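Local atomic coordinates of beta-glucoside phosphorylase BglX (Unidentified, PDB entry 5VQE), a protein that probably cleaves beta-glucosides with phosphate in place of water, using a family 3 glycoside hydrolase scaffold whose pocket holds 2-fluoroglucose. Residues P59-Y64 with P86-N92; L34-I38 with I350-K354. All blocks are in the same frame, centred on the assembly; numbering follows the deposited sequence.

Interaction 1 of 2, residues P59-Y64 with P86-N92; sequences PGAVMY and PLLIACN. With G2F (2-deoxy-2-fluoro-alpha-D-glucopyranose), chain B.
V62 and I89 lie side by side on one face of two neighbouring parallel strands, 61-64 and 88-91, which with helix 69-82 between them form a beta-alpha-beta unit of the TIM barrel. Backbone bonds zip the pair together from G60 O to Y64 N; the straightest, from A90 N to V62 O, is 2.8 Å long with 174° at the hydrogen.

Shape differs on the two faces. Toward helix 69-82, V62 CG2 rests 4.1 Å from I89 CG1, while the other branch of the isoleucine, CG2, forms a knob under the Y64 ring. This methyl stands 3.9 Å from the ring centroid, only 29° off the normal, a CH-pi contact made over the face. The phenol oxygen is hydrogen-bonded to T76 of the helix, which helps to fix the ring above its methyl. At the start of the pair L87 swings its CD2 into the notch between P59 and A61, 3.4 Å from P59 O.

The opposite face, carrying A61, L88, M63 and A90, looks into the barrel. Alanines sit diagonally here: the methyl of A61 abuts CB of L88, and that of A90 leaves room for the thioether chain of M63, whose CG passes 4.0 Å from A90 CB. With CG anti to the backbone N (chi1 -168°), this chain runs on toward the sugar pocket, where N92 also lines the site.

Beyond the last direct backbone bond the strands are bridged by a water, which donates to Y64 O at 3.0 Å and accepts from N92 N at 3.1 Å. On the pocket side, M63 SD comes to 3.6 Å from G2F O6, an oxygen of the bound sugar.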
ATOM      1  N   PRO A  59      17.093 -18.046  -1.100  1.00 13.79           N
ATOM      2  CA  PRO A  59      16.004 -17.371  -0.385  1.00 12.11           C
ATOM      3  C   PRO A  59      14.698 -18.140  -0.469  1.00 13.57           C
ATOM      4  O   PRO A  59      14.488 -18.988  -1.340  1.00 16.09           O
ATOM      5  CB  PRO A  59      15.891 -16.018  -1.094  1.00 12.93           C
ATOM      6  CG  PRO A  59      16.351 -16.290  -2.480  1.00 17.86           C
ATOM      7  CD  PRO A  59      17.443 -17.338  -2.346  1.00 17.54           C
ATOM      8  N   GLY A  60      13.799 -17.810   0.456  1.00 13.50           N
ATOM      9  CA  GLY A  60      12.484 -18.426   0.471  1.00 13.30           C
ATOM     10  C   GLY A  60      11.482 -17.695  -0.404  1.00 13.48           C
ATOM     11  O   GLY A  60      10.465 -18.276  -0.795  1.00 10.70           O
ATOM     12  N   ALA A  61      11.753 -16.429  -0.716  1.00 10.17           N
ATOM     13  CA  ALA A  61      10.820 -15.604  -1.475  1.00 13.12           C
ATOM     14  C   ALA A  61      11.572 -14.453  -2.129  1.00 10.68           C
ATOM     15  O   ALA A  61      12.714 -14.157  -1.778  1.00 11.43           O
ATOM     16  CB  ALA A  61       9.700 -15.059  -0.578  1.00 12.00           C
ATOM     17  N   VAL A  62      10.914 -13.820  -3.106  1.00 11.71           N
ATOM     18  CA  VAL A  62      11.355 -12.552  -3.666  1.00 11.41           C
ATOM     19  C   VAL A  62      10.147 -11.635  -3.773  1.00 14.29           C
ATOM     20  O   VAL A  62       9.000 -12.086  -3.780  1.00 13.89           O
ATOM     21  CB  VAL A  62      12.024 -12.701  -5.050  1.00 16.41           C
ATOM     22  CG1 VAL A  62      13.255 -13.574  -4.955  1.00 15.59           C
ATOM     23  CG2 VAL A  62      11.044 -13.277  -6.062  1.00 16.80           C
ATOM     24  N   MET A  63      10.419 -10.331  -3.850  1.00 11.75           N
ATOM     25  CA  MET A  63       9.410  -9.328  -4.175  1.00 13.53           C
ATOM     26  C   MET A  63       9.879  -8.526  -5.380  1.00 13.72           C
ATOM     27  O   MET A  63      11.026  -8.071  -5.416  1.00 15.78           O
ATOM     28  CB  MET A  63       9.143  -8.370  -3.009  1.00 13.47           C
ATOM     29  CG  MET A  63       7.887  -7.507  -3.248  1.00 15.13           C
ATOM     30  SD  MET A  63       7.792  -5.932  -2.366  1.00 15.73           S
ATOM     31  CE  MET A  63       8.961  -4.961  -3.310  1.00 15.93           C
ATOM     32  N   TYR A  64       8.996  -8.359  -6.361  1.00 12.04           N
ATOM     33  CA  TYR A  64       9.281  -7.550  -7.540  1.00 14.17           C
ATOM     34  C   TYR A  64       8.942  -6.095  -7.235  1.00 13.43           C
ATOM     35  O   TYR A  64       7.813  -5.786  -6.835  1.00 14.21           O
ATOM     36  CB  TYR A  64       8.470  -8.007  -8.757  1.00 15.14           C
ATOM     37  CG  TYR A  64       8.753  -9.407  -9.272  1.00 16.31           C
ATOM     38  CD1 TYR A  64      10.004  -9.984  -9.136  1.00 18.08           C
ATOM     39  CD2 TYR A  64       7.766 -10.140  -9.912  1.00 16.74           C
ATOM     40  CE1 TYR A  64      10.260 -11.249  -9.609  1.00 15.45           C
ATOM     41  CE2 TYR A  64       8.015 -11.418 -10.389  1.00 16.46           C
ATOM     42  CZ  TYR A  64       9.268 -11.961 -10.236  1.00 16.68           C
ATOM     43  OH  TYR A  64       9.530 -13.225 -10.704  1.00 15.95           O
ATOM     44  N   PRO A  86      10.506 -24.082  -4.586  1.00 13.92           N
ATOM     45  CA  PRO A  86       9.797 -22.981  -5.245  1.00 13.70           C
ATOM     46  C   PRO A  86       9.724 -21.750  -4.356  1.00 12.60           C
ATOM     47  O   PRO A  86       9.600 -21.847  -3.135  1.00 12.98           O
ATOM     48  CB  PRO A  86       8.399 -23.559  -5.509  1.00 16.40           C
ATOM     49  CG  PRO A  86       8.584 -25.012  -5.551  1.00 19.77           C
ATOM     50  CD  PRO A  86       9.714 -25.325  -4.607  1.00 16.57           C
ATOM     51  N   LEU A  87       9.754 -20.586  -4.994  1.00 13.11           N
ATOM     52  CA  LEU A  87       9.711 -19.302  -4.308  1.00 14.69           C
ATOM     53  C   LEU A  87       8.279 -18.814  -4.130  1.00 14.42           C
ATOM     54  O   LEU A  87       7.449 -18.963  -5.028  1.00 12.01           O
ATOM     55  CB  LEU A  87      10.476 -18.246  -5.108  1.00 14.56           C
ATOM     56  CG  LEU A  87      11.974 -18.475  -5.305  1.00 14.88           C
ATOM     57  CD1 LEU A  87      12.485 -17.711  -6.524  1.00 16.68           C
ATOM     58  CD2 LEU A  87      12.713 -18.045  -4.059  1.00 12.73           C
ATOM     59  N   LEU A  88       8.006 -18.196  -2.982  1.00 13.37           N
ATOM     60  CA  LEU A  88       6.910 -17.236  -2.918  1.00 12.67           C
ATOM     61  C   LEU A  88       7.354 -15.970  -3.638  1.00 12.52           C
ATOM     62  O   LEU A  88       8.483 -15.505  -3.446  1.00 10.78           O
ATOM     63  CB  LEU A  88       6.529 -16.926  -1.473  1.00 10.68           C
ATOM     64  CG  LEU A  88       5.980 -18.098  -0.657  1.00 10.59           C
ATOM     65  CD1 LEU A  88       5.838 -17.683   0.780  1.00 14.95           C
ATOM     66  CD2 LEU A  88       4.653 -18.583  -1.206  1.00 15.35           C
ATOM     67  N   ILE A  89       6.491 -15.443  -4.505  1.00 12.23           N
ATOM     68  CA  ILE A  89       6.804 -14.272  -5.320  1.00 10.99           C
ATOM     69  C   ILE A  89       5.804 -13.188  -4.951  1.00 11.13           C
ATOM     70  O   ILE A  89       4.615 -13.290  -5.278  1.00 13.20           O
ATOM     71  CB  ILE A  89       6.765 -14.585  -6.824  1.00 11.49           C
ATOM     72  CG1 ILE A  89       7.830 -15.630  -7.175  1.00 17.01           C
ATOM     73  CG2 ILE A  89       7.015 -13.327  -7.638  1.00 13.79           C
ATOM     74  CD1 ILE A  89       7.733 -16.158  -8.583  1.00 18.27           C
ATOM     75  N   ALA A  90       6.284 -12.151  -4.271  1.00 10.50           N
ATOM     76  CA  ALA A  90       5.435 -11.111  -3.715  1.00 12.21           C
ATOM     77  C   ALA A  90       5.488  -9.832  -4.546  1.00 11.56           C
ATOM     78  O   ALA A  90       6.398  -9.615  -5.350  1.00 10.64           O
ATOM     79  CB  ALA A  90       5.847 -10.805  -2.274  1.00 13.20           C
ATOM     80  N   CYS A  91       4.477  -8.988  -4.339  1.00 10.26           N
ATOM     81  CA  CYS A  91       4.385  -7.691  -4.995  1.00 11.08           C
ATOM     82  C   CYS A  91       3.464  -6.796  -4.167  1.00 11.02           C
ATOM     83  O   CYS A  91       2.479  -7.278  -3.590  1.00 10.35           O
ATOM     84  CB  CYS A  91       3.857  -7.844  -6.434  1.00 12.18           C
ATOM     85  SG  CYS A  91       4.163  -6.424  -7.531  1.00 13.59           S
ATOM     86  N   ASN A  92       3.782  -5.496  -4.122  1.00 10.44           N
ATOM     87  CA  ASN A  92       2.936  -4.490  -3.475  1.00 10.25           C
ATOM     88  C   ASN A  92       1.831  -4.058  -4.445  1.00 11.96           C
ATOM     89  O   ASN A  92       1.792  -2.924  -4.928  1.00 13.57           O
ATOM     90  CB  ASN A  92       3.752  -3.270  -3.046  1.00 12.49           C
ATOM     91  CG  ASN A  92       4.651  -3.532  -1.851  1.00 13.27           C
ATOM     92  OD1 ASN A  92       5.868  -3.267  -1.884  1.00 13.68           O
ATOM     93  ND2 ASN A  92       4.057  -4.002  -0.778  1.00  7.39           N
TER
HETATM   94  C1  G2F B 601       7.465  -2.175   4.258  1.00 13.43           C
HETATM   95  C2  G2F B 601       6.144  -1.375   4.011  1.00 16.96           C
HETATM   96  C3  G2F B 601       5.075  -2.371   3.471  1.00 11.41           C
HETATM   97  C4  G2F B 601       5.650  -3.080   2.206  1.00 13.57           C
HETATM   98  C5  G2F B 601       6.982  -3.798   2.612  1.00 12.95           C
HETATM   99  C6  G2F B 601       7.658  -4.478   1.355  1.00 13.96           C
HETATM  100  O3  G2F B 601       3.977  -1.616   3.030  1.00 11.73           O
HETATM  101  O4  G2F B 601       4.742  -4.084   1.840  1.00  9.24           O
HETATM  102  O5  G2F B 601       7.891  -2.818   3.082  1.00 12.31           O
HETATM  103  O6  G2F B 601       7.772  -3.519   0.342  1.00 14.50           O
HETATM  104  F2  G2F B 601       5.701  -0.844   5.172  1.00 13.36           F
HETATM  105  O   HOH W   1       5.840  -3.858  -5.691  1.00 20.40           O

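Interaction 2 of 2, residues L34-I38 with I350-K354; sequences LGQLI and ILGMK
K354 and Q36 make the polar grip of this buried contact between the segments on helix 30-36 and helix 340-356. The lysine chain is extended beyond CG and delivers NZ to Q36 OE1 at 2.8 Å. The ammonium lies in the plane of the amide carbonyl, on a lone pair, with 128° at the oxygen. The same NZ is also hydrogen-bonded to the backbone oxygens of G60 and P86, so Q36 supplies one of three oxygens that share it. Q36 meets it with a folded chain: a turn at chi2 (-62°) brings the amide round to the advancing amine, so that the two side chains meet at a slant.

Next to this bond the packing is also close. I350 pushes its CD1 methyl against the backbone of Q36, 3.3 Å from the carbonyl oxygen, while its CG2 branch lies 3.9 Å from OE1 of the same glutamine. One isoleucine thus touches both the main chain and the amide of Q36.

Away from that centre the fit slackens, without opening to solvent. L37 crosses I350 at about a right angle, CD2 to CD1 at 4.1 Å, and L351 brings only CD2 near the amide oxygen. The two segments together bury just 195 Å², and the nearest CA atoms, those of Q36 and I350, are still 7.4 Å apart; a few side chains do the bridging.

Neighbouring elements fill in the flanks. L37 packs along L343, A346 and V347, earlier on helix 340-356, while L351 turns to W20, V21 and T24 of helix 15-27. I38, the first residue of strand 38-42, leans on F326 and L329 of helix 322-335.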
ATOM      1  N   LEU A  34      17.809 -21.382   7.039  1.00 15.55           N
ATOM      2  CA  LEU A  34      18.002 -19.949   7.253  1.00 14.24           C
ATOM      3  C   LEU A  34      17.669 -19.151   5.996  1.00 13.57           C
ATOM      4  O   LEU A  34      17.080 -18.066   6.075  1.00 13.82           O
ATOM      5  CB  LEU A  34      19.439 -19.669   7.708  1.00 14.06           C
ATOM      6  CG  LEU A  34      19.823 -20.220   9.089  1.00 13.41           C
ATOM      7  CD1 LEU A  34      21.312 -20.035   9.370  1.00 14.01           C
ATOM      8  CD2 LEU A  34      18.994 -19.559  10.185  1.00 13.95           C
ATOM      9  N   GLY A  35      18.037 -19.666   4.822  1.00 12.84           N
ATOM     10  CA  GLY A  35      17.749 -18.941   3.595  1.00 13.20           C
ATOM     11  C   GLY A  35      16.257 -18.855   3.314  1.00 11.37           C
ATOM     12  O   GLY A  35      15.771 -17.853   2.781  1.00 13.32           O
ATOM     13  N   GLN A  36      15.511 -19.908   3.656  1.00 10.46           N
ATOM     14  CA  GLN A  36      14.059 -19.884   3.481  1.00 14.12           C
ATOM     15  C   GLN A  36      13.418 -18.718   4.226  1.00 14.57           C
ATOM     16  O   GLN A  36      12.342 -18.248   3.834  1.00 11.77           O
ATOM     17  CB  GLN A  36      13.442 -21.196   3.970  1.00 11.33           C
ATOM     18  CG  GLN A  36      13.598 -22.372   3.019  1.00 12.78           C
ATOM     19  CD  GLN A  36      12.926 -22.134   1.686  1.00 11.95           C
ATOM     20  OE1 GLN A  36      11.702 -22.024   1.608  1.00 14.21           O
ATOM     21  NE2 GLN A  36      13.725 -22.033   0.628  1.00 11.40           N
ATOM     22  N   LEU A  37      14.046 -18.255   5.307  1.00 12.15           N
ATOM     23  CA  LEU A  37      13.494 -17.162   6.100  1.00 13.49           C
ATOM     24  C   LEU A  37      13.521 -15.828   5.370  1.00 12.07           C
ATOM     25  O   LEU A  37      12.863 -14.886   5.823  1.00 13.62           O
ATOM     26  CB  LEU A  37      14.270 -17.000   7.404  1.00 14.40           C
ATOM     27  CG  LEU A  37      14.428 -18.217   8.317  1.00 12.50           C
ATOM     28  CD1 LEU A  37      15.327 -17.858   9.461  1.00 12.26           C
ATOM     29  CD2 LEU A  37      13.094 -18.697   8.838  1.00 12.15           C
ATOM     30  N   ILE A  38      14.282 -15.706   4.282  1.00 11.49           N
ATOM     31  CA  ILE A  38      14.615 -14.407   3.697  1.00 10.87           C
ATOM     32  C   ILE A  38      13.822 -14.199   2.415  1.00 13.38           C
ATOM     33  O   ILE A  38      13.809 -15.063   1.531  1.00 14.25           O
ATOM     34  CB  ILE A  38      16.124 -14.286   3.417  1.00 13.51           C
ATOM     35  CG1 ILE A  38      16.916 -14.330   4.724  1.00 13.68           C
ATOM     36  CG2 ILE A  38      16.429 -12.979   2.676  1.00 13.59           C
ATOM     37  CD1 ILE A  38      18.416 -14.520   4.536  1.00 16.04           C
ATOM     38  N   ILE A 350       6.508 -21.515   6.232  1.00 10.65           N
ATOM     39  CA  ILE A 350       6.866 -21.046   4.895  1.00 11.09           C
ATOM     40  C   ILE A 350       6.581 -22.125   3.860  1.00 13.59           C
ATOM     41  O   ILE A 350       5.897 -21.894   2.856  1.00 11.17           O
ATOM     42  CB  ILE A 350       8.348 -20.631   4.864  1.00 10.80           C
ATOM     43  CG1 ILE A 350       8.590 -19.467   5.828  1.00 11.01           C
ATOM     44  CG2 ILE A 350       8.770 -20.272   3.454  1.00 11.25           C
ATOM     45  CD1 ILE A 350      10.038 -19.173   6.073  1.00 10.87           C
ATOM     46  N   LEU A 351       7.125 -23.319   4.079  1.00 10.98           N
ATOM     47  CA  LEU A 351       6.873 -24.422   3.166  1.00 13.16           C
ATOM     48  C   LEU A 351       5.393 -24.746   3.077  1.00 12.08           C
ATOM     49  O   LEU A 351       4.910 -25.131   2.010  1.00 15.56           O
ATOM     50  CB  LEU A 351       7.651 -25.647   3.623  1.00 12.96           C
ATOM     51  CG  LEU A 351       9.163 -25.517   3.539  1.00 13.26           C
ATOM     52  CD1 LEU A 351       9.825 -26.688   4.249  1.00 16.24           C
ATOM     53  CD2 LEU A 351       9.593 -25.448   2.097  1.00 16.19           C
ATOM     54  N   GLY A 352       4.657 -24.585   4.177  1.00 11.81           N
ATOM     55  CA  GLY A 352       3.237 -24.883   4.146  1.00 13.01           C
ATOM     56  C   GLY A 352       2.464 -23.974   3.210  1.00 10.80           C
ATOM     57  O   GLY A 352       1.488 -24.395   2.585  1.00 12.73           O
ATOM     58  N   MET A 353       2.876 -22.708   3.107  1.00 11.08           N
ATOM     59  CA  MET A 353       2.193 -21.820   2.171  1.00 10.48           C
ATOM     60  C   MET A 353       2.558 -22.170   0.735  1.00 12.84           C
ATOM     61  O   MET A 353       1.725 -22.034  -0.169  1.00 13.25           O
ATOM     62  CB  MET A 353       2.521 -20.356   2.483  1.00 11.29           C
ATOM     63  CG  MET A 353       1.705 -19.790   3.649  1.00 14.45           C
ATOM     64  SD  MET A 353      -0.050 -19.669   3.244  1.00 14.01           S
ATOM     65  CE  MET A 353      -0.841 -19.599   4.863  1.00 13.38           C
ATOM     66  N   LYS A 354       3.793 -22.629   0.514  1.00 11.73           N
ATOM     67  CA  LYS A 354       4.190 -23.090  -0.809  1.00 10.84           C
ATOM     68  C   LYS A 354       3.396 -24.325  -1.212  1.00 13.84           C
ATOM     69  O   LYS A 354       2.960 -24.443  -2.363  1.00 13.21           O
ATOM     70  CB  LYS A 354       5.694 -23.355  -0.817  1.00 14.48           C
ATOM     71  CG  LYS A 354       6.489 -22.071  -0.634  1.00 12.84           C
ATOM     72  CD  LYS A 354       7.989 -22.285  -0.550  1.00 10.71           C
ATOM     73  CE  LYS A 354       8.697 -20.961  -0.291  1.00 10.55           C
ATOM     74  NZ  LYS A 354      10.167 -20.976  -0.515  1.00 11.85           N
TER

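Along the chain, interaction 1 is nested within interaction 2: 34-38 comes first, then 59-64 and 86-92, and 350-354 returns more than 250 residues later. Their centres are 10 Å apart, and both lie in the family 3 N-terminal domain. They meet at G60, whose O accepts K354 NZ at 2.7 Å and whose N lies 2.9 Å from I38 O, where strand 38-42 starts beside strand 61-64. K354 NZ also approaches P86 O, so a late helix is tied to the starts of two early strands. The sugar lies at the other ends of those strands, so interaction 2 joins barrel elements away from the pocket that interaction 1 reaches.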